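Local coordinates for glycosyl hydrolases family 2, sugar binding domain protein (Bacteroides uniformis str. 3978 T3 ii, PDB 6D1P) that probably hydrolyses O-glycosyl bonds as a beta-glucuronidase of a human gut bacterium, releasing glucuronic acid from its conjugates, at residues Y85-G90 against C168-D173; G115-V120 against S129-Y134; N687-T692 against I704-Q709. All blocks are in the same frame, centred on the assembly; numbering follows the deposited sequence.

Contact 1 of 3, residues Y85-G90 against C168-D173; sequences YYQGPG and CDNSRD. With K (potassium ion), chain K.
In the N-terminal sugar-binding domain of this family 2 glycoside hydrolase, antiparallel strands 89-96 and 162-169 meet, and the loops before the one and after the other stay together beyond the last rungs. G90 and C168 form a hydrogen-bonded pair, each N giving to the other's O, while P89 and D169 form the non-hydrogen-bonded pair next to it. Past this point N170 takes over. Its CG sits in the crowded position between backbone N and carbonyl carbon (chi1 72°), which lays the amide along the backbone of 86-88. OD1 accepts from G88 N at 2.8 Å, a nearly straight bond whose donor stands above the carbonyl plane; ND2 gives to Y86 O at 3.1 Å and to L186 O. N170 N returns a bond to G88 O at 3.0 Å. An alanine here would remove the side-chain hydrogen bonds to G88 N, Y86 O and L186 O and would probably loosen the approach of the 86-88 loop to the strand end. The D169 carboxylate folds back: D169 OD1 accepts from S171 OG at 2.6 Å on its syn lone pair, and S171 N meets OD2 from above the carboxylate plane. R172 NH1 reaches a lone pair of Q87 OE1 at 3.0 Å, within the guanidinium plane, although the amide is turned 78° against it. Q87 NE2 hydrogen-bonds to D180 OD1, and R172 NE forms a salt bridge with E47 OE1 of the second subunit. D173 O, with M176 O and P178 O, binds a potassium ion just beyond the Asx turn of D169 and S171 that ends an antiparallel strand pair.

Contact 2 of 3, residues G115-V120 against S129-Y134; sequences GQKTEV and SHVGGY
Q116, preceded by a cis peptide bond, carries much of the contact at the open end of the hairpin of strands 117-122 and 125-131. Its CB leaves with CG anti to the carbonyl carbon (chi1 -65°), then the chain bends (chi2 -77°), bringing the amide to Y134. CD lies 4.1 Å from Y134 OH. OE1 accepts a hydrogen bond from a water at 2.5 Å that in turn accepts from G133 N. NE2 gives to Y134 OH at 3.2 Å, close to its amide plane, and to Y187 O; amide and ring planes stand 50° apart. Q116 O accepts from G132 N at 3.0 Å. Regular pairing follows: T118 N gives to H130 O and H130 N to T118 O, both at 2.9 Å. On the other face K117 runs alongside V131, CG to CG2 at 4.1 Å, before NZ forms a salt bridge with D173 OD2. A CB on G132 would jam against the preceding carbonyl. Q116 and K117 both face D169, a classic beta bulge against strand 162-169, whose I166 and C168 touch T118; W137, on strand 137-140 of another sheet, stacks on the H130 ring, and 125-131 is one of two edge strands of its sheet within this chain.

Contact 3 of 3, residues N687-T692 against I704-Q709; sequences NKITAT and IQQEYQ
Strands 685-695 and 698-709 form a beta hairpin in the C-terminal part of the chain, and the contact covers the half of it remote from the turn. Backbone hydrogen bonds are shortest and straightest between I689 and I704, a hydrogen-bonded antiparallel pair: each N gives to the other's O at 2.9 Å, nearly along the C=O axis. Toward the open end Q706 N gives to N687 O at 3.1 Å in the carbonyl plane, whereas the return bond from N687 N to Q706 O is weak and bent, 121° at the hydrogen. The non-hydrogen-bonded pair K688 and Q705 lies between, and there Q705 CA makes a C-H...O contact with N687 O at 3.1 Å. The axes of the two short segments run 148° apart, antiparallel with the twist usual in beta sheets.

On the face carrying N687, I689, I704 and Q706 the apolar contact is I704 CG1 to I689 CB, 4.1 Å, with CG1 in the crowded position between backbone N and carbonyl carbon (chi1 71°). I689 meets L654 of strand 651-656, and I704 meets I625 of strand 623-625.

Several polar side chains bond beyond the two segments. Q706 OE1 accepts from R633 NH1, on the parallel strand 632-634, and Y708 OH bonds K636 O. N687 ND2 bonds R683 O, N687 OD1 bonds N657 ND2, and the amide runs beside Y708, with ND2 3.8 Å from Y708 CB.

From the N terminus, the chain passes 85-90 into strand 89-96 and returns 78 residues later at 168-173, so contact 1 closes a long loop of the sugar-binding domain. Within that loop lies contact 2, the short hairpin 115-120 with 129-134. The two share one antiparallel sheet, in which strands 162-169 and 117-122 are neighbours, and they touch directly: D169 O and Q116 N form a probable hydrogen bond, and C168 packs on G115 and T118. Contact 3 follows in series, closing a local hairpin in a different, mixed sheet. Its centre is about 50 Å from that of contact 1, on the opposite side of the chain's centre.

Contact 1 of 3, residues Y85-G90 against C168-D173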
ATOM      1  N   TYR A  85       6.019  -5.871   3.216  1.00 21.39           N
ATOM      2  CA  TYR A  85       6.245  -5.672   1.794  1.00 23.45           C
ATOM      3  C   TYR A  85       4.969  -5.995   1.031  1.00 20.50           C
ATOM      4  O   TYR A  85       4.190  -6.862   1.433  1.00 23.01           O
ATOM      5  CB  TYR A  85       7.440  -6.510   1.301  1.00 19.84           C
ATOM      6  CG  TYR A  85       7.196  -7.975   0.953  1.00 19.12           C
ATOM      7  CD1 TYR A  85       7.195  -8.393  -0.370  1.00 18.41           C
ATOM      8  CD2 TYR A  85       7.028  -8.937   1.940  1.00 17.87           C
ATOM      9  CE1 TYR A  85       7.017  -9.714  -0.710  1.00 15.95           C
ATOM     10  CE2 TYR A  85       6.839 -10.277   1.617  1.00 18.00           C
ATOM     11  CZ  TYR A  85       6.846 -10.658   0.280  1.00 19.55           C
ATOM     12  OH  TYR A  85       6.670 -11.973  -0.085  1.00 18.44           O
ATOM     13  N   TYR A  86       4.738  -5.253  -0.049  1.00 22.07           N
ATOM     14  CA  TYR A  86       3.452  -5.283  -0.734  1.00 20.07           C
ATOM     15  C   TYR A  86       3.235  -6.631  -1.427  1.00 21.16           C
ATOM     16  O   TYR A  86       4.111  -7.115  -2.153  1.00 22.41           O
ATOM     17  CB  TYR A  86       3.375  -4.132  -1.738  1.00 18.41           C
ATOM     18  CG  TYR A  86       2.130  -4.179  -2.577  1.00 21.67           C
ATOM     19  CD1 TYR A  86       0.914  -3.687  -2.086  1.00 23.05           C
ATOM     20  CD2 TYR A  86       2.149  -4.738  -3.842  1.00 20.53           C
ATOM     21  CE1 TYR A  86      -0.240  -3.733  -2.848  1.00 19.34           C
ATOM     22  CE2 TYR A  86       1.002  -4.803  -4.610  1.00 22.70           C
ATOM     23  CZ  TYR A  86      -0.192  -4.283  -4.109  1.00 23.24           C
ATOM     24  OH  TYR A  86      -1.329  -4.352  -4.870  1.00 21.33           O
ATOM     25  N   GLN A  87       2.072  -7.247  -1.196  1.00 18.96           N
ATOM     26  CA  GLN A  87       1.736  -8.541  -1.799  1.00 21.24           C
ATOM     27  C   GLN A  87       0.336  -8.431  -2.389  1.00 22.40           C
ATOM     28  O   GLN A  87      -0.666  -8.549  -1.672  1.00 21.60           O
ATOM     29  CB  GLN A  87       1.825  -9.688  -0.787  1.00 17.55           C
ATOM     30  CG  GLN A  87       3.212  -9.956  -0.306  1.00 21.31           C
ATOM     31  CD  GLN A  87       3.277 -11.100   0.693  1.00 22.30           C
ATOM     32  OE1 GLN A  87       2.813 -10.986   1.837  1.00 23.29           O
ATOM     33  NE2 GLN A  87       3.832 -12.203   0.263  1.00 15.10           N
ATOM     34  N   GLY A  88       0.272  -8.219  -3.698  1.00 23.40           N
ATOM     35  CA  GLY A  88      -0.975  -7.912  -4.346  1.00 23.22           C
ATOM     36  C   GLY A  88      -0.817  -7.611  -5.822  1.00 24.20           C
ATOM     37  O   GLY A  88       0.222  -7.862  -6.430  1.00 22.91           O
ATOM     38  N   PRO A  89      -1.871  -7.079  -6.430  1.00 25.68           N
ATOM     39  CA  PRO A  89      -1.852  -6.829  -7.873  1.00 22.80           C
ATOM     40  C   PRO A  89      -1.320  -5.441  -8.233  1.00 23.55           C
ATOM     41  O   PRO A  89      -1.281  -4.515  -7.421  1.00 21.15           O
ATOM     42  CB  PRO A  89      -3.337  -6.967  -8.244  1.00 22.75           C
ATOM     43  CG  PRO A  89      -4.045  -6.391  -7.007  1.00 23.27           C
ATOM     44  CD  PRO A  89      -3.214  -6.894  -5.838  1.00 21.57           C
ATOM     45  N   GLY A  90      -0.896  -5.326  -9.489  1.00 22.75           N
ATOM     46  CA  GLY A  90      -0.460  -4.066 -10.063  1.00 23.51           C
ATOM     47  C   GLY A  90      -0.486  -4.205 -11.565  1.00 25.15           C
ATOM     48  O   GLY A  90      -0.529  -5.319 -12.094  1.00 25.71           O
ATOM     49  N   CYS A 168       0.351  -7.913 -13.124  1.00 22.69           N
ATOM     50  CA  CYS A 168       1.166  -8.805 -12.305  1.00 26.46           C
ATOM     51  C   CYS A 168       0.620  -8.846 -10.890  1.00 26.82           C
ATOM     52  O   CYS A 168       0.119  -7.846 -10.377  1.00 28.19           O
ATOM     53  CB  CYS A 168       2.633  -8.369 -12.252  1.00 25.20           C
ATOM     54  SG  CYS A 168       3.503  -8.645 -13.785  1.00 23.95           S
ATOM     55  N   ASP A 169       0.712 -10.008 -10.262  1.00 24.72           N
ATOM     56  CA  ASP A 169       0.182 -10.164  -8.921  1.00 26.01           C
ATOM     57  C   ASP A 169       1.116 -11.047  -8.104  1.00 25.70           C
ATOM     58  O   ASP A 169       1.529 -12.120  -8.568  1.00 24.52           O
ATOM     59  CB  ASP A 169      -1.237 -10.755  -8.965  1.00 21.57           C
ATOM     60  CG  ASP A 169      -1.767 -11.083  -7.591  1.00 24.59           C
ATOM     61  OD1 ASP A 169      -2.465 -10.236  -7.011  1.00 23.77           O
ATOM     62  OD2 ASP A 169      -1.465 -12.187  -7.075  1.00 23.43           O
ATOM     63  N   ASN A 170       1.460 -10.583  -6.899  1.00 22.50           N
ATOM     64  CA  ASN A 170       2.189 -11.374  -5.915  1.00 22.85           C
ATOM     65  C   ASN A 170       1.413 -11.419  -4.598  1.00 19.20           C
ATOM     66  O   ASN A 170       1.981 -11.312  -3.508  1.00 19.83           O
ATOM     67  CB  ASN A 170       3.622 -10.849  -5.713  1.00 21.19           C
ATOM     68  CG  ASN A 170       3.661  -9.507  -4.955  1.00 23.08           C
ATOM     69  OD1 ASN A 170       2.684  -8.734  -4.958  1.00 20.56           O
ATOM     70  ND2 ASN A 170       4.781  -9.239  -4.296  1.00 17.99           N
ATOM     71  N   SER A 171       0.093 -11.577  -4.687  1.00 19.94           N
ATOM     72  CA  SER A 171      -0.697 -11.876  -3.498  1.00 21.25           C
ATOM     73  C   SER A 171      -0.242 -13.196  -2.880  1.00 20.05           C
ATOM     74  O   SER A 171       0.230 -14.104  -3.567  1.00 21.59           O
ATOM     75  CB  SER A 171      -2.191 -11.952  -3.832  1.00 20.26           C
ATOM     76  OG  SER A 171      -2.646 -10.750  -4.423  1.00 21.60           O
ATOM     77  N   ARG A 172      -0.399 -13.292  -1.564  1.00 19.96           N
ATOM     78  CA  ARG A 172      -0.135 -14.543  -0.868  1.00 20.56           C
ATOM     79  C   ARG A 172      -1.070 -15.637  -1.355  1.00 21.77           C
ATOM     80  O   ARG A 172      -2.282 -15.439  -1.426  1.00 21.99           O
ATOM     81  CB  ARG A 172      -0.308 -14.341   0.629  1.00 18.62           C
ATOM     82  CG  ARG A 172       0.631 -13.347   1.190  1.00 18.50           C
ATOM     83  CD  ARG A 172       0.383 -13.126   2.643  1.00 19.10           C
ATOM     84  NE  ARG A 172       0.868 -14.227   3.473  1.00 19.88           N
ATOM     85  CZ  ARG A 172       2.114 -14.324   3.937  1.00 20.59           C
ATOM     86  NH1 ARG A 172       3.021 -13.402   3.634  1.00 15.39           N
ATOM     87  NH2 ARG A 172       2.451 -15.344   4.711  1.00 18.82           N
ATOM     88  N   ASP A 173      -0.516 -16.810  -1.658  1.00 22.92           N
ATOM     89  CA  ASP A 173      -1.337 -17.903  -2.168  1.00 21.46           C
ATOM     90  C   ASP A 173      -0.720 -19.223  -1.720  1.00 24.93           C
ATOM     91  O   ASP A 173       0.304 -19.647  -2.266  1.00 25.06           O
ATOM     92  CB  ASP A 173      -1.435 -17.803  -3.686  1.00 21.68           C
ATOM     93  CG  ASP A 173      -2.293 -18.880  -4.303  1.00 23.80           C
ATOM     94  OD1 ASP A 173      -2.757 -19.791  -3.586  1.00 21.59           O
ATOM     95  OD2 ASP A 173      -2.497 -18.808  -5.536  1.00 25.99           O
TER
HETATM   96  K     K K 909       2.976 -19.336  -1.866  1.00 21.44           K
HETATM   97  O   HOH W   1      -1.467 -10.814  -0.410  1.00 16.95           O
HETATM   98  O   HOH W   2       4.478 -12.304  -2.698  1.00 20.27           O
HETATM   99  O   HOH W   3       2.172 -16.833  -1.836  1.00 22.88           O
HETATM  100  O   HOH W   4       2.356 -19.981   1.191  1.00 23.01           O

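Contact 2 of 3, residues G115-V120 against S129-Y134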
ATOM      1  N   GLY A 115       6.745 -11.875 -11.623  1.00 23.45           N
ATOM      2  CA  GLY A 115       6.150 -12.446 -10.429  1.00 25.27           C
ATOM      3  C   GLY A 115       4.818 -11.823 -10.049  1.00 26.67           C
ATOM      4  O   GLY A 115       4.565 -10.643 -10.313  1.00 27.21           O
ATOM      5  N   GLN A 116       3.945 -12.634  -9.452  1.00 25.30           N
ATOM      6  CA  GLN A 116       4.083 -14.088  -9.434  1.00 25.48           C
ATOM      7  C   GLN A 116       3.126 -14.664 -10.480  1.00 25.08           C
ATOM      8  O   GLN A 116       3.495 -15.546 -11.253  1.00 24.64           O
ATOM      9  CB  GLN A 116       3.800 -14.653  -8.039  1.00 23.40           C
ATOM     10  CG  GLN A 116       4.807 -14.211  -6.979  1.00 19.26           C
ATOM     11  CD  GLN A 116       6.093 -14.963  -7.094  1.00 21.29           C
ATOM     12  OE1 GLN A 116       6.078 -16.147  -7.404  1.00 25.09           O
ATOM     13  NE2 GLN A 116       7.225 -14.289  -6.856  1.00 22.36           N
ATOM     14  N   LYS A 117       1.903 -14.137 -10.511  1.00 23.24           N
ATOM     15  CA  LYS A 117       0.942 -14.432 -11.564  1.00 25.74           C
ATOM     16  C   LYS A 117       0.888 -13.250 -12.522  1.00 27.87           C
ATOM     17  O   LYS A 117       0.977 -12.094 -12.096  1.00 28.16           O
ATOM     18  CB  LYS A 117      -0.453 -14.708 -10.989  1.00 23.29           C
ATOM     19  CG  LYS A 117      -0.498 -15.682  -9.803  1.00 24.50           C
ATOM     20  CD  LYS A 117      -1.950 -16.115  -9.531  1.00 23.97           C
ATOM     21  CE  LYS A 117      -2.055 -17.246  -8.517  1.00 18.57           C
ATOM     22  NZ  LYS A 117      -1.581 -16.792  -7.213  1.00 20.81           N
ATOM     23  N   THR A 118       0.733 -13.534 -13.817  1.00 29.65           N
ATOM     24  CA  THR A 118       0.814 -12.485 -14.828  1.00 28.12           C
ATOM     25  C   THR A 118      -0.265 -12.695 -15.882  1.00 30.71           C
ATOM     26  O   THR A 118      -0.561 -13.830 -16.260  1.00 28.27           O
ATOM     27  CB  THR A 118       2.208 -12.447 -15.488  1.00 29.50           C
ATOM     28  OG1 THR A 118       3.226 -12.281 -14.489  1.00 31.61           O
ATOM     29  CG2 THR A 118       2.310 -11.315 -16.481  1.00 29.45           C
ATOM     30  N   GLU A 119      -0.870 -11.592 -16.338  1.00 29.91           N
ATOM     31  CA  GLU A 119      -1.873 -11.611 -17.398  1.00 33.94           C
ATOM     32  C   GLU A 119      -1.538 -10.547 -18.437  1.00 31.16           C
ATOM     33  O   GLU A 119      -1.200  -9.413 -18.088  1.00 30.68           O
ATOM     34  CB  GLU A 119      -3.280 -11.372 -16.849  1.00 28.86           C
ATOM     35  CG  GLU A 119      -3.759 -12.382 -15.830  1.00 33.90           C
ATOM     36  CD  GLU A 119      -5.136 -12.034 -15.246  1.00 39.88           C
ATOM     37  OE1 GLU A 119      -5.725 -11.006 -15.648  1.00 39.95           O
ATOM     38  OE2 GLU A 119      -5.637 -12.794 -14.385  1.00 47.36           O
ATOM     39  N   VAL A 120      -1.652 -10.915 -19.713  1.00 30.72           N
ATOM     40  CA  VAL A 120      -1.209 -10.088 -20.829  1.00 30.97           C
ATOM     41  C   VAL A 120      -2.410  -9.694 -21.685  1.00 33.17           C
ATOM     42  O   VAL A 120      -3.196 -10.556 -22.095  1.00 33.02           O
ATOM     43  CB  VAL A 120      -0.166 -10.825 -21.683  1.00 30.89           C
ATOM     44  CG1 VAL A 120       0.450  -9.873 -22.675  1.00 30.72           C
ATOM     45  CG2 VAL A 120       0.878 -11.437 -20.796  1.00 26.02           C
ATOM     46  N   SER A 129      -1.716 -16.024 -19.821  1.00 35.78           N
ATOM     47  CA  SER A 129      -1.525 -15.843 -18.397  1.00 34.25           C
ATOM     48  C   SER A 129      -0.492 -16.858 -17.938  1.00 34.03           C
ATOM     49  O   SER A 129      -0.262 -17.873 -18.595  1.00 30.75           O
ATOM     50  CB  SER A 129      -2.846 -15.972 -17.628  1.00 37.44           C
ATOM     51  OG  SER A 129      -3.581 -17.079 -18.089  1.00 46.24           O
ATOM     52  N   HIS A 130       0.162 -16.545 -16.823  1.00 34.29           N
ATOM     53  CA  HIS A 130       1.257 -17.352 -16.318  1.00 29.72           C
ATOM     54  C   HIS A 130       1.204 -17.369 -14.801  1.00 31.46           C
ATOM     55  O   HIS A 130       0.847 -16.363 -14.176  1.00 29.99           O
ATOM     56  CB  HIS A 130       2.617 -16.818 -16.781  1.00 27.17           C
ATOM     57  CG  HIS A 130       3.756 -17.732 -16.448  1.00 29.43           C
ATOM     58  ND1 HIS A 130       3.969 -18.922 -17.109  1.00 27.01           N
ATOM     59  CD2 HIS A 130       4.728 -17.644 -15.510  1.00 26.44           C
ATOM     60  CE1 HIS A 130       5.025 -19.526 -16.595  1.00 27.72           C
ATOM     61  NE2 HIS A 130       5.503 -18.772 -15.624  1.00 30.21           N
ATOM     62  N   VAL A 131       1.545 -18.519 -14.215  1.00 29.93           N
ATOM     63  CA  VAL A 131       1.702 -18.655 -12.770  1.00 26.79           C
ATOM     64  C   VAL A 131       3.088 -19.229 -12.529  1.00 28.63           C
ATOM     65  O   VAL A 131       3.421 -20.298 -13.055  1.00 28.15           O
ATOM     66  CB  VAL A 131       0.619 -19.549 -12.139  1.00 28.89           C
ATOM     67  CG1 VAL A 131       0.901 -19.731 -10.664  1.00 26.03           C
ATOM     68  CG2 VAL A 131      -0.788 -18.940 -12.341  1.00 26.03           C
ATOM     69  N   GLY A 132       3.895 -18.524 -11.746  1.00 24.28           N
ATOM     70  CA  GLY A 132       5.284 -18.878 -11.588  1.00 23.54           C
ATOM     71  C   GLY A 132       6.159 -17.676 -11.863  1.00 22.83           C
ATOM     72  O   GLY A 132       6.163 -17.148 -12.980  1.00 23.84           O
ATOM     73  N   GLY A 133       6.907 -17.234 -10.861  1.00 23.28           N
ATOM     74  CA  GLY A 133       7.666 -16.015 -10.984  1.00 22.79           C
ATOM     75  C   GLY A 133       9.078 -16.167 -11.480  1.00 22.72           C
ATOM     76  O   GLY A 133       9.834 -15.193 -11.441  1.00 27.18           O
ATOM     77  N   TYR A 134       9.485 -17.344 -11.940  1.00 23.78           N
ATOM     78  CA  TYR A 134      10.914 -17.535 -12.162  1.00 21.33           C
ATOM     79  C   TYR A 134      11.276 -18.262 -13.443  1.00 23.55           C
ATOM     80  O   TYR A 134      12.467 -18.348 -13.749  1.00 26.54           O
ATOM     81  CB  TYR A 134      11.527 -18.280 -10.967  1.00 23.96           C
ATOM     82  CG  TYR A 134      11.143 -17.617  -9.684  1.00 21.83           C
ATOM     83  CD1 TYR A 134      11.854 -16.509  -9.227  1.00 20.45           C
ATOM     84  CD2 TYR A 134      10.024 -18.039  -8.965  1.00 20.65           C
ATOM     85  CE1 TYR A 134      11.474 -15.842  -8.068  1.00 22.07           C
ATOM     86  CE2 TYR A 134       9.642 -17.382  -7.802  1.00 20.80           C
ATOM     87  CZ  TYR A 134      10.368 -16.281  -7.362  1.00 23.40           C
ATOM     88  OH  TYR A 134      10.008 -15.618  -6.208  1.00 22.37           O
TER
HETATM   89  O   HOH W   5       6.310 -18.569  -8.113  1.00 22.09           O

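Contact 3 of 3, residues N687-T692 against I704-Q709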
ATOM      1  N   ASN A 687      47.020   4.852  14.883  1.00 37.03           N
ATOM      2  CA  ASN A 687      48.066   3.878  14.607  1.00 38.76           C
ATOM      3  C   ASN A 687      48.040   3.545  13.125  1.00 40.75           C
ATOM      4  O   ASN A 687      46.964   3.351  12.547  1.00 40.58           O
ATOM      5  CB  ASN A 687      47.878   2.601  15.423  1.00 33.07           C
ATOM      6  CG  ASN A 687      48.122   2.809  16.889  1.00 38.75           C
ATOM      7  OD1 ASN A 687      49.197   2.489  17.394  1.00 43.17           O
ATOM      8  ND2 ASN A 687      47.132   3.352  17.592  1.00 36.03           N
ATOM      9  N   LYS A 688      49.218   3.493  12.508  1.00 34.61           N
ATOM     10  CA  LYS A 688      49.331   3.063  11.122  1.00 37.92           C
ATOM     11  C   LYS A 688      49.807   1.617  11.093  1.00 39.61           C
ATOM     12  O   LYS A 688      50.761   1.259  11.789  1.00 40.45           O
ATOM     13  CB  LYS A 688      50.278   3.962  10.334  1.00 40.04           C
ATOM     14  CG  LYS A 688      50.194   3.758   8.834  1.00 40.80           C
ATOM     15  CD  LYS A 688      50.891   4.903   8.104  1.00 44.51           C
ATOM     16  CE  LYS A 688      51.990   4.383   7.185  1.00 48.23           C
ATOM     17  NZ  LYS A 688      52.984   5.467   6.825  1.00 46.70           N
ATOM     18  N   ILE A 689      49.107   0.787  10.329  1.00 39.97           N
ATOM     19  CA  ILE A 689      49.404  -0.633  10.205  1.00 35.57           C
ATOM     20  C   ILE A 689      49.489  -0.931   8.724  1.00 35.04           C
ATOM     21  O   ILE A 689      48.536  -0.674   7.982  1.00 35.47           O
ATOM     22  CB  ILE A 689      48.342  -1.516  10.878  1.00 32.82           C
ATOM     23  CG1 ILE A 689      48.485  -1.449  12.397  1.00 35.44           C
ATOM     24  CG2 ILE A 689      48.453  -2.960  10.397  1.00 31.88           C
ATOM     25  CD1 ILE A 689      47.170  -1.381  13.137  1.00 38.76           C
ATOM     26  N   THR A 690      50.634  -1.427   8.282  1.00 36.54           N
ATOM     27  CA  THR A 690      50.803  -1.763   6.882  1.00 37.17           C
ATOM     28  C   THR A 690      51.281  -3.195   6.763  1.00 34.49           C
ATOM     29  O   THR A 690      51.820  -3.776   7.707  1.00 34.62           O
ATOM     30  CB  THR A 690      51.800  -0.834   6.192  1.00 40.21           C
ATOM     31  OG1 THR A 690      53.094  -1.039   6.769  1.00 41.74           O
ATOM     32  CG2 THR A 690      51.381   0.617   6.363  1.00 35.86           C
ATOM     33  N   ALA A 691      51.105  -3.737   5.566  1.00 35.48           N
ATOM     34  CA  ALA A 691      51.498  -5.096   5.254  1.00 35.47           C
ATOM     35  C   ALA A 691      52.041  -5.148   3.842  1.00 38.91           C
ATOM     36  O   ALA A 691      51.549  -4.455   2.943  1.00 37.32           O
ATOM     37  CB  ALA A 691      50.322  -6.084   5.382  1.00 32.52           C
ATOM     38  N   THR A 692      53.051  -5.989   3.655  1.00 35.99           N
ATOM     39  CA  THR A 692      53.555  -6.300   2.332  1.00 41.67           C
ATOM     40  C   THR A 692      53.613  -7.813   2.173  1.00 39.80           C
ATOM     41  O   THR A 692      54.149  -8.525   3.029  1.00 37.05           O
ATOM     42  CB  THR A 692      54.928  -5.660   2.095  1.00 47.39           C
ATOM     43  OG1 THR A 692      54.803  -4.236   2.195  1.00 47.23           O
ATOM     44  CG2 THR A 692      55.447  -6.020   0.714  1.00 46.35           C
ATOM     45  N   ILE A 704      45.939   0.026   6.812  1.00 32.26           N
ATOM     46  CA  ILE A 704      44.801   0.568   7.531  1.00 33.33           C
ATOM     47  C   ILE A 704      45.334   1.437   8.659  1.00 34.75           C
ATOM     48  O   ILE A 704      46.480   1.303   9.091  1.00 33.98           O
ATOM     49  CB  ILE A 704      43.871  -0.526   8.103  1.00 34.45           C
ATOM     50  CG1 ILE A 704      44.544  -1.248   9.277  1.00 33.36           C
ATOM     51  CG2 ILE A 704      43.461  -1.518   7.014  1.00 36.06           C
ATOM     52  CD1 ILE A 704      43.646  -2.258   9.962  1.00 30.41           C
ATOM     53  N   GLN A 705      44.482   2.340   9.134  1.00 31.18           N
ATOM     54  CA  GLN A 705      44.742   3.093  10.347  1.00 34.33           C
ATOM     55  C   GLN A 705      43.611   2.823  11.320  1.00 31.78           C
ATOM     56  O   GLN A 705      42.466   2.648  10.902  1.00 39.20           O
ATOM     57  CB  GLN A 705      44.856   4.592  10.056  1.00 39.68           C
ATOM     58  CG  GLN A 705      45.912   4.933   9.011  1.00 39.75           C
ATOM     59  CD  GLN A 705      46.109   6.432   8.864  1.00 45.94           C
ATOM     60  OE1 GLN A 705      45.822   7.201   9.785  1.00 39.74           O
ATOM     61  NE2 GLN A 705      46.597   6.855   7.697  1.00 48.52           N
ATOM     62  N   GLN A 706      43.930   2.767  12.611  1.00 27.62           N
ATOM     63  CA  GLN A 706      42.917   2.539  13.631  1.00 31.06           C
ATOM     64  C   GLN A 706      43.283   3.314  14.886  1.00 33.31           C
ATOM     65  O   GLN A 706      44.448   3.358  15.275  1.00 38.36           O
ATOM     66  CB  GLN A 706      42.765   1.048  13.997  1.00 32.11           C
ATOM     67  CG  GLN A 706      42.462   0.105  12.850  1.00 33.40           C
ATOM     68  CD  GLN A 706      42.487  -1.363  13.275  1.00 40.41           C
ATOM     69  OE1 GLN A 706      43.408  -1.804  13.975  1.00 37.69           O
ATOM     70  NE2 GLN A 706      41.454  -2.122  12.872  1.00 34.71           N
ATOM     71  N   GLU A 707      42.285   3.914  15.521  1.00 36.41           N
ATOM     72  CA  GLU A 707      42.496   4.473  16.843  1.00 36.62           C
ATOM     73  C   GLU A 707      42.536   3.355  17.873  1.00 34.91           C
ATOM     74  O   GLU A 707      41.885   2.320  17.730  1.00 30.24           O
ATOM     75  CB  GLU A 707      41.385   5.458  17.201  1.00 38.39           C
ATOM     76  CG  GLU A 707      41.246   6.626  16.233  1.00 42.36           C
ATOM     77  CD  GLU A 707      42.183   7.769  16.565  1.00 48.67           C
ATOM     78  OE1 GLU A 707      42.632   7.852  17.735  1.00 47.60           O
ATOM     79  OE2 GLU A 707      42.470   8.581  15.653  1.00 53.28           O
ATOM     80  N   TYR A 708      43.304   3.571  18.927  1.00 36.97           N
ATOM     81  CA  TYR A 708      43.352   2.632  20.034  1.00 36.86           C
ATOM     82  C   TYR A 708      42.863   3.360  21.266  1.00 36.81           C
ATOM     83  O   TYR A 708      43.422   4.399  21.637  1.00 41.67           O
ATOM     84  CB  TYR A 708      44.765   2.078  20.243  1.00 38.25           C
ATOM     85  CG  TYR A 708      44.807   1.002  21.293  1.00 40.01           C
ATOM     86  CD1 TYR A 708      44.067  -0.174  21.141  1.00 42.40           C
ATOM     87  CD2 TYR A 708      45.564   1.154  22.446  1.00 40.65           C
ATOM     88  CE1 TYR A 708      44.089  -1.171  22.112  1.00 43.78           C
ATOM     89  CE2 TYR A 708      45.598   0.161  23.423  1.00 39.58           C
ATOM     90  CZ  TYR A 708      44.859  -0.999  23.250  1.00 44.93           C
ATOM     91  OH  TYR A 708      44.883  -1.987  24.214  1.00 46.13           O
ATOM     92  N   GLN A 709      41.820   2.831  21.882  1.00 36.04           N
ATOM     93  CA  GLN A 709      41.148   3.493  22.988  1.00 35.52           C
ATOM     94  C   GLN A 709      41.327   2.659  24.245  1.00 36.47           C
ATOM     95  O   GLN A 709      40.930   1.491  24.286  1.00 36.82           O
ATOM     96  CB  GLN A 709      39.668   3.707  22.674  1.00 36.60           C
ATOM     97  CG  GLN A 709      38.780   3.977  23.884  1.00 35.07           C
ATOM     98  CD  GLN A 709      37.318   4.168  23.488  1.00 43.33           C
ATOM     99  OE1 GLN A 709      37.016   4.780  22.453  1.00 41.26           O
ATOM    100  NE2 GLN A 709      36.405   3.631  24.299  1.00 37.24           N
TER